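Local coordinates for N-acetyltransferase domain-containing protein (PDB 1WWZ) that binds acetyl-coenzyme A and, as a GNAT-family protein, probably transfers its acetyl group to an acceptor substrate, at the interface of chains A and B. Residues are numbered along the deposited sequence; one frame, centred on the assembly and turned at random. Chains: chain A/B, hypothetical protein PH1933.

The interface of chains A and B. Residues chain A 1; chain B 119, 157, 159.
The methyl CE of A:Met1 lies obliquely beside the carboxylate of B:Asp119, beyond the side running from CB to OD2; seen from CG, it is tilted about 30° out of the carboxylate plane and does not stack on a face. Both chains are copies of a GNAT-family acetyltransferase, and here the N-terminal residue of one reaches over the surface of the other, above the start of strand 120-126 and the tail that follows strand 150-156. The tightest touch is apolar, A:Met1 CE to B:Asp119 CB at 3.4 Å; CE also passes 3.6 Å from the carboxylate oxygen OD2 of B:Asp119. The side chains cross at about a right angle, and the methionine touches through its methyl CE. Its chain is extended at chi2 (168°) and then bends at the thioether, chi3 86°, which turns the methyl toward the aspartate. On another side of this methyl lies the backbone carbonyl of B:Gln157, whose O is 3.9 Å from A:Met1 CE. The branched end of B:Leu159, the C-terminal residue, borders the methyl more loosely, CD1 standing 4.3 Å from A:Met1 CE. A:Met1 loses 78 Å² of surface to the partner, against 29 Å² for B:Asp119. The whole interface departs from exact two-fold symmetry, and whether this small terminal contact persists in solution cannot be judged from the structure alone; it may reflect crystal packing.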
ATOM      1  N   MET A   1      -7.513 -17.862   6.166  1.00 52.40           N
ATOM      2  CA  MET A   1      -6.338 -18.605   5.625  1.00 52.04           C
ATOM      3  C   MET A   1      -5.030 -18.055   6.188  1.00 51.00           C
ATOM      4  O   MET A   1      -4.918 -17.780   7.383  1.00 51.56           O
ATOM      5  CB  MET A   1      -6.310 -18.511   4.095  1.00 53.18           C
ATOM      6  CG  MET A   1      -6.251 -17.086   3.560  1.00 54.30           C
ATOM      7  SD  MET A   1      -5.868 -17.012   1.798  1.00 56.61           S
ATOM      8  CE  MET A   1      -7.510 -17.177   1.081  1.00 55.60           C
TER
ATOM      9  N   ASP B 119     -10.372 -12.774   3.341  1.00 23.89           N
ATOM     10  CA  ASP B 119      -9.463 -12.929   2.209  1.00 24.12           C
ATOM     11  C   ASP B 119      -9.982 -12.096   1.046  1.00 21.83           C
ATOM     12  O   ASP B 119      -9.343 -12.002   0.001  1.00 22.21           O
ATOM     13  CB  ASP B 119      -9.357 -14.398   1.772  1.00 27.41           C
ATOM     14  CG  ASP B 119     -10.703 -15.011   1.400  1.00 30.43           C
ATOM     15  OD1 ASP B 119     -11.562 -14.308   0.827  1.00 31.66           O
ATOM     16  OD2 ASP B 119     -10.889 -16.218   1.667  1.00 34.75           O
ATOM     17  N   GLN B 157      -7.573 -12.252  -2.265  1.00 33.35           N
ATOM     18  CA  GLN B 157      -6.254 -12.860  -2.140  1.00 37.09           C
ATOM     19  C   GLN B 157      -6.289 -14.288  -2.648  1.00 39.33           C
ATOM     20  O   GLN B 157      -7.115 -15.098  -2.221  1.00 39.70           O
ATOM     21  CB  GLN B 157      -5.773 -12.836  -0.688  1.00 38.47           C
ATOM     22  CG  GLN B 157      -4.415 -13.502  -0.476  1.00 40.71           C
ATOM     23  CD  GLN B 157      -3.325 -12.845  -1.297  1.00 41.90           C
ATOM     24  OE1 GLN B 157      -3.025 -11.664  -1.117  1.00 43.07           O
ATOM     25  NE2 GLN B 157      -2.732 -13.601  -2.209  1.00 42.15           N
ATOM     26  N   LEU B 159      -4.718 -18.182  -3.517  1.00 47.41           N
ATOM     27  CA  LEU B 159      -3.967 -19.209  -2.806  1.00 48.62           C
ATOM     28  C   LEU B 159      -2.727 -19.533  -3.637  1.00 48.90           C
ATOM     29  O   LEU B 159      -2.845 -19.568  -4.882  1.00 49.46           O
ATOM     30  CB  LEU B 159      -4.812 -20.476  -2.615  1.00 49.23           C
ATOM     31  CG  LEU B 159      -6.030 -20.360  -1.703  1.00 49.70           C
ATOM     32  CD1 LEU B 159      -7.170 -19.698  -2.447  1.00 49.65           C
ATOM     33  CD2 LEU B 159      -6.431 -21.743  -1.255  1.00 49.87           C
ATOM     34  OXT LEU B 159      -1.660 -19.739  -3.036  1.00 50.01           O
TER